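Local coordinates for protein extracellular sialidase/neuraminidase, putative (Aspergillus fumigatus, PDB 2XZI) that acts as an extracellular KDNase of the sialidase family, probably releasing terminal deaminated neuraminic acid (KDN) in preference to N-acetylated sialic acid, at residues G100-P105 with L117-N122; L153-S158 with V169-E174. All blocks are in the same frame, centred on the assembly; numbering follows the deposited sequence. Where two conformers were deposited one is given.

Interaction 1 of 2, residues G100-P105 with L117-N122; sequences GTWGNP and LFLSWN
The inner hairpin of one propeller blade pairs strand 101-109 with strand 115-122, and W102 meets W121 on one face of it. The two indoles form an edge-to-face (T-shaped) pair. CD1 of W121 stands over the centre of the W102 ring system, 3.5 Å from W102 CE2, and the planes are 57° apart. One water accepts from W121 NE1 and G100 N. W102 NE1 donates to S97 O. The backbones are antiparallel: T101 and N122 exchange two backbone bonds (T101 N to N122 O, 3.0 Å), and G103 N and S120 N bond reciprocally with S120 O and G103 O. Four-stranded antiparallel blades of this kind build the six-bladed sialidase propeller. On the other face, N122 ND2 reaches T101 OG1 only weakly (3.3 Å, 128°), while T101 OG1 also bonds to G66 and N122 OD1 to R151. N104 lays CB against S120 OG (3.5 Å). Its amide bonds to V185 O and R151, and its side chain lies about 5 Å from a bound KDN sugar. Further along, P105 CB packs on L117 CD1 at 4.0 Å.

Interaction 2 of 2, residues L153-S158 with V169-E174; sequences LYLTES and VDLTKE
Y154 has CG anti to its carbonyl carbon (chi1 -86°), and its ring lies against D170; D170 has CG anti to its backbone N (chi1 -171°), which sets its carboxylate beside T172. CB of D170 lies over one face of the Y154 ring. This is a CH-pi contact, with D170 CB 3.9 Å from the ring centroid. Ring and carboxylate planes are 36° apart. A water donates to D170 OD2 at 2.7 Å and bonds weakly to Y154 OH. H152 ND1 is a second partner of OD2. D170 OD1 is held by two donors of T172. T172 OG1 donates to the syn lone pair of D170 OD1 at 2.6 Å. T172 N, two residues on, also donates to D170 OD1; this bond closes an Asx turn. T172 OG1 in turn accepts from L153 N at 2.9 Å. The carboxylate thus positions the hydroxyl that receives the backbone of L153. The main chains are also tied by L171 N to L153 O (2.8 Å) and by a reciprocal pair between L155 and V169. L155 CB packs on L171 CD1 at 3.9 Å. Strand 169-170 is the outermost of its blade, and the chain passes from it through L171, the N-cap, into the short helix 172-175. Strand 152-158 has strand 115-122 as its other neighbour.

In the fold
Both interactions belong to one four-stranded antiparallel sheet and follow one another along the chain. Interaction 1 joins the two inner strands and is buried; interaction 2 joins the two outer ones and is partly buried. They meet where strand 115-122 runs beside strand 152-158. L117 N probably bonds to T156 O, and Y154 N to L119 O. The aromatic side chains also connect them, since Y154 makes an edge-to-face pair with W102. Interaction 1 combines indole packing with polar groups turned toward other parts of the fold, near a sugar and the sodium ion. Interaction 2 lies farther out. Its carboxylate and hydroxyl serve a turn into a helix, and a water joins at its polar edge.

Interaction 1 of 2, residues G100-P105 with L117-N122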
loop_
_atom_site.group_PDB
_atom_site.type_symbol
_atom_site.label_atom_id
_atom_site.label_comp_id
_atom_site.label_asym_id
_atom_site.label_seq_id
_atom_site.Cartn_x
_atom_site.Cartn_y
_atom_site.Cartn_z
ATOM N N GLY A 100 1.647 -1.320 -21.052
ATOM C CA GLY A 100 0.483 -1.381 -20.191
ATOM C C GLY A 100 0.836 -0.995 -18.769
ATOM O O GLY A 100 1.959 -0.558 -18.468
ATOM N N THR A 101 -0.134 -1.185 -17.887
ATOM C CA THR A 101 -0.062 -0.767 -16.495
ATOM C C THR A 101 0.179 -1.977 -15.615
ATOM O O THR A 101 -0.657 -2.886 -15.579
ATOM C CB THR A 101 -1.413 -0.130 -16.034
ATOM O OG1 THR A 101 -1.746 1.012 -16.834
ATOM C CG2 THR A 101 -1.399 0.224 -14.533
ATOM N N TRP A 102 1.318 -1.995 -14.924
ATOM C CA TRP A 102 1.578 -2.945 -13.848
ATOM C C TRP A 102 1.507 -2.173 -12.539
ATOM O O TRP A 102 2.291 -1.243 -12.336
ATOM C CB TRP A 102 2.972 -3.571 -13.969
ATOM C CG TRP A 102 3.171 -4.440 -15.161
ATOM C CD1 TRP A 102 3.724 -4.069 -16.344
ATOM C CD2 TRP A 102 2.806 -5.820 -15.296
ATOM N NE1 TRP A 102 3.736 -5.139 -17.218
ATOM C CE2 TRP A 102 3.179 -6.222 -16.597
ATOM C CE3 TRP A 102 2.209 -6.759 -14.439
ATOM C CZ2 TRP A 102 2.965 -7.525 -17.073
ATOM C CZ3 TRP A 102 2.002 -8.052 -14.910
ATOM C CH2 TRP A 102 2.382 -8.420 -16.212
ATOM N N GLY A 103 0.605 -2.556 -11.641
ATOM C CA GLY A 103 0.453 -1.780 -10.415
ATOM C C GLY A 103 -0.276 -2.438 -9.277
ATOM O O GLY A 103 -0.363 -3.663 -9.194
ATOM N N ASN A 104 -0.805 -1.594 -8.393
ATOM C CA ASN A 104 -1.466 -2.056 -7.163
ATOM C C ASN A 104 -0.599 -3.024 -6.337
ATOM O O ASN A 104 -1.051 -4.103 -5.960
ATOM C CB ASN A 104 -2.817 -2.718 -7.489
ATOM C CG ASN A 104 -3.892 -1.715 -7.810
ATOM O OD1 ASN A 104 -3.855 -1.060 -8.864
ATOM N ND2 ASN A 104 -4.843 -1.556 -6.903
ATOM N N PRO A 105 0.664 -2.668 -6.062
ATOM C CA PRO A 105 1.459 -3.643 -5.310
ATOM C C PRO A 105 0.826 -4.012 -3.969
ATOM O O PRO A 105 0.473 -3.132 -3.176
ATOM C CB PRO A 105 2.795 -2.907 -5.089
ATOM C CG PRO A 105 2.425 -1.466 -5.171
ATOM C CD PRO A 105 1.394 -1.399 -6.236
ATOM N N LEU A 117 3.963 -11.113 -4.029
ATOM C CA LEU A 117 3.511 -9.799 -4.460
ATOM C C LEU A 117 2.357 -9.961 -5.452
ATOM O O LEU A 117 2.542 -10.393 -6.595
ATOM C CB LEU A 117 4.669 -8.969 -5.036
ATOM C CG LEU A 117 4.324 -7.595 -5.605
ATOM C CD1 LEU A 117 4.067 -6.619 -4.499
ATOM C CD2 LEU A 117 5.498 -7.120 -6.425
ATOM N N PHE A 118 1.157 -9.642 -4.986
ATOM C CA PHE A 118 0.012 -9.555 -5.883
ATOM C C PHE A 118 -0.007 -8.201 -6.578
ATOM O O PHE A 118 0.383 -7.199 -5.995
ATOM C CB PHE A 118 -1.295 -9.763 -5.107
ATOM C CG PHE A 118 -1.523 -11.186 -4.653
ATOM C CD1 PHE A 118 -1.014 -11.650 -3.429
ATOM C CD2 PHE A 118 -2.243 -12.073 -5.467
ATOM C CE1 PHE A 118 -1.215 -12.989 -3.030
ATOM C CE2 PHE A 118 -2.445 -13.411 -5.066
ATOM C CZ PHE A 118 -1.931 -13.852 -3.842
ATOM N N LEU A 119 -0.454 -8.191 -7.833
ATOM C CA LEU A 119 -0.438 -6.987 -8.666
ATOM C C LEU A 119 -1.662 -6.982 -9.558
ATOM O O LEU A 119 -2.185 -8.048 -9.866
ATOM C CB LEU A 119 0.776 -6.977 -9.614
ATOM C CG LEU A 119 2.175 -7.089 -9.052
ATOM C CD1 LEU A 119 3.195 -7.367 -10.158
ATOM C CD2 LEU A 119 2.525 -5.810 -8.331
ATOM N N SER A 120 -2.080 -5.794 -9.985
ATOM C CA SER A 120 -3.082 -5.626 -11.024
ATOM C C SER A 120 -2.393 -5.224 -12.336
ATOM O O SER A 120 -1.304 -4.622 -12.325
ATOM C CB SER A 120 -4.078 -4.538 -10.607
ATOM O OG SER A 120 -4.808 -4.903 -9.435
ATOM N N TRP A 121 -3.021 -5.586 -13.459
ATOM C CA TRP A 121 -2.536 -5.209 -14.780
ATOM C C TRP A 121 -3.719 -4.786 -15.630
ATOM O O TRP A 121 -4.822 -5.340 -15.485
ATOM C CB TRP A 121 -1.866 -6.421 -15.435
ATOM C CG TRP A 121 -1.421 -6.195 -16.832
ATOM C CD1 TRP A 121 -0.199 -5.740 -17.214
ATOM C CD2 TRP A 121 -2.165 -6.434 -18.042
ATOM N NE1 TRP A 121 -0.128 -5.663 -18.579
ATOM C CE2 TRP A 121 -1.319 -6.081 -19.117
ATOM C CE3 TRP A 121 -3.470 -6.888 -18.324
ATOM C CZ2 TRP A 121 -1.725 -6.177 -20.463
ATOM C CZ3 TRP A 121 -3.875 -6.975 -19.671
ATOM C CH2 TRP A 121 -3.001 -6.619 -20.711
ATOM N N ASN A 122 -3.492 -3.838 -16.527
ATOM C CA ASN A 122 -4.381 -3.616 -17.675
ATOM C C ASN A 122 -3.559 -3.270 -18.900
ATOM O O ASN A 122 -2.388 -2.862 -18.794
ATOM C CB ASN A 122 -5.484 -2.559 -17.419
ATOM C CG ASN A 122 -4.935 -1.225 -16.971
ATOM O OD1 ASN A 122 -4.890 -0.928 -15.779
ATOM N ND2 ASN A 122 -4.496 -0.407 -17.932
HETATM O O HOH W 1 2.022 -4.165 -20.362
#

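Interaction 2 of 2, residues L153-S158 with V169-E174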
loop_
_atom_site.group_PDB
_atom_site.type_symbol
_atom_site.label_atom_id
_atom_site.label_comp_id
_atom_site.label_asym_id
_atom_site.label_seq_id
_atom_site.Cartn_x
_atom_site.Cartn_y
_atom_site.Cartn_z
ATOM N N LEU A 153 -5.215 -10.024 -12.548
ATOM C CA LEU A 153 -4.581 -10.201 -11.260
ATOM C C LEU A 153 -3.403 -11.127 -11.461
ATOM O O LEU A 153 -3.560 -12.261 -11.936
ATOM C CB LEU A 153 -5.567 -10.813 -10.252
ATOM C CG LEU A 153 -4.978 -11.088 -8.862
ATOM C CD1 LEU A 153 -4.884 -9.779 -8.106
ATOM C CD2 LEU A 153 -5.832 -12.038 -8.102
ATOM N N TYR A 154 -2.219 -10.621 -11.134
ATOM C CA TYR A 154 -0.970 -11.340 -11.276
ATOM C C TYR A 154 -0.316 -11.618 -9.936
ATOM O O TYR A 154 -0.524 -10.884 -8.964
ATOM C CB TYR A 154 -0.035 -10.502 -12.126
ATOM C CG TYR A 154 -0.203 -10.708 -13.620
ATOM C CD1 TYR A 154 -1.113 -9.948 -14.369
ATOM C CD2 TYR A 154 0.568 -11.649 -14.294
ATOM C CE1 TYR A 154 -1.228 -10.125 -15.748
ATOM C CE2 TYR A 154 0.445 -11.824 -15.682
ATOM C CZ TYR A 154 -0.453 -11.078 -16.392
ATOM O OH TYR A 154 -0.555 -11.262 -17.760
ATOM N N LEU A 155 0.501 -12.664 -9.900
ATOM C CA LEU A 155 1.288 -12.986 -8.716
ATOM C C LEU A 155 2.733 -13.250 -9.085
ATOM O O LEU A 155 3.020 -14.064 -9.964
ATOM C CB LEU A 155 0.699 -14.206 -7.999
ATOM C CG LEU A 155 1.434 -14.675 -6.743
ATOM C CD1 LEU A 155 1.367 -13.642 -5.600
ATOM C CD2 LEU A 155 0.886 -16.030 -6.281
ATOM N N THR A 156 3.637 -12.549 -8.409
ATOM C CA THR A 156 5.062 -12.864 -8.473
ATOM C C THR A 156 5.548 -13.127 -7.051
ATOM O O THR A 156 4.867 -12.795 -6.066
ATOM C CB THR A 156 5.854 -11.736 -9.173
ATOM O OG1 THR A 156 7.259 -12.029 -9.108
ATOM C CG2 THR A 156 5.599 -10.388 -8.514
ATOM N N GLU A 157 6.703 -13.768 -6.928
ATOM C CA GLU A 157 7.286 -13.957 -5.608
ATOM C C GLU A 157 8.797 -13.942 -5.670
ATOM O O GLU A 157 9.386 -14.090 -6.741
ATOM C CB GLU A 157 6.758 -15.223 -4.923
ATOM C CG GLU A 157 7.186 -16.532 -5.562
ATOM C CD GLU A 157 6.420 -16.866 -6.822
ATOM O OE1 GLU A 157 5.184 -16.677 -6.839
ATOM O OE2 GLU A 157 7.048 -17.339 -7.789
ATOM N N SER A 158 9.393 -13.704 -4.513
ATOM C CA SER A 158 10.843 -13.748 -4.368
ATOM C C SER A 158 11.220 -14.767 -3.310
ATOM O O SER A 158 10.588 -14.846 -2.255
ATOM C CB SER A 158 11.380 -12.363 -4.004
ATOM O OG SER A 158 12.769 -12.406 -3.683
ATOM N N VAL A 169 2.708 -14.480 -12.773
ATOM C CA VAL A 169 1.763 -15.464 -13.277
ATOM C C VAL A 169 0.345 -14.896 -13.203
ATOM O O VAL A 169 -0.063 -14.310 -12.194
ATOM C CB VAL A 169 1.822 -16.779 -12.489
ATOM C CG1 VAL A 169 0.801 -17.802 -13.053
ATOM C CG2 VAL A 169 3.232 -17.365 -12.545
ATOM N N ASP A 170 -0.417 -15.089 -14.269
ATOM C CA ASP A 170 -1.769 -14.533 -14.375
ATOM C C ASP A 170 -2.766 -15.454 -13.655
ATOM O O ASP A 170 -2.976 -16.599 -14.057
ATOM C CB ASP A 170 -2.125 -14.294 -15.854
ATOM C CG ASP A 170 -3.410 -13.520 -16.040
ATOM O OD1 ASP A 170 -4.239 -13.518 -15.116
ATOM O OD2 ASP A 170 -3.590 -12.913 -17.106
ATOM N N LEU A 171 -3.338 -14.952 -12.563
ATOM C CA LEU A 171 -4.262 -15.723 -11.740
ATOM C C LEU A 171 -5.699 -15.245 -11.875
ATOM O O LEU A 171 -6.555 -15.654 -11.083
ATOM C CB LEU A 171 -3.820 -15.753 -10.274
ATOM C CG LEU A 171 -2.500 -16.479 -9.973
ATOM C CD1 LEU A 171 -2.282 -16.626 -8.470
ATOM C CD2 LEU A 171 -2.460 -17.858 -10.632
ATOM N N THR A 172 -5.965 -14.433 -12.895
ATOM C CA THR A 172 -7.286 -13.818 -13.109
ATOM C C THR A 172 -8.406 -14.844 -13.150
ATOM O O THR A 172 -9.423 -14.671 -12.474
ATOM C CB THR A 172 -7.304 -13.006 -14.405
ATOM O OG1 THR A 172 -6.260 -12.034 -14.353
ATOM C CG2 THR A 172 -8.617 -12.244 -14.589
ATOM N N LYS A 173 -8.219 -15.915 -13.918
ATOM C CA LYS A 173 -9.294 -16.893 -14.080
ATOM C C LYS A 173 -9.580 -17.656 -12.796
ATOM O O LYS A 173 -10.689 -18.137 -12.605
ATOM C CB LYS A 173 -8.969 -17.864 -15.215
ATOM C CG LYS A 173 -8.909 -17.225 -16.566
ATOM C CD LYS A 173 -10.283 -16.780 -17.055
ATOM C CE LYS A 173 -11.239 -17.958 -17.187
ATOM N NZ LYS A 173 -12.329 -17.639 -18.151
ATOM N N GLU A 174 -8.584 -17.725 -11.916
ATOM C CA GLU A 174 -8.686 -18.462 -10.670
ATOM C C GLU A 174 -9.224 -17.592 -9.520
ATOM O O GLU A 174 -9.983 -18.066 -8.661
ATOM C CB GLU A 174 -7.307 -19.032 -10.309
ATOM C CG GLU A 174 -6.810 -20.179 -11.216
ATOM C CD GLU A 174 -6.361 -19.754 -12.625
ATOM O OE1 GLU A 174 -5.907 -18.601 -12.831
ATOM O OE2 GLU A 174 -6.454 -20.601 -13.544
HETATM O O HOH W 2 -2.209 -13.912 -19.221
#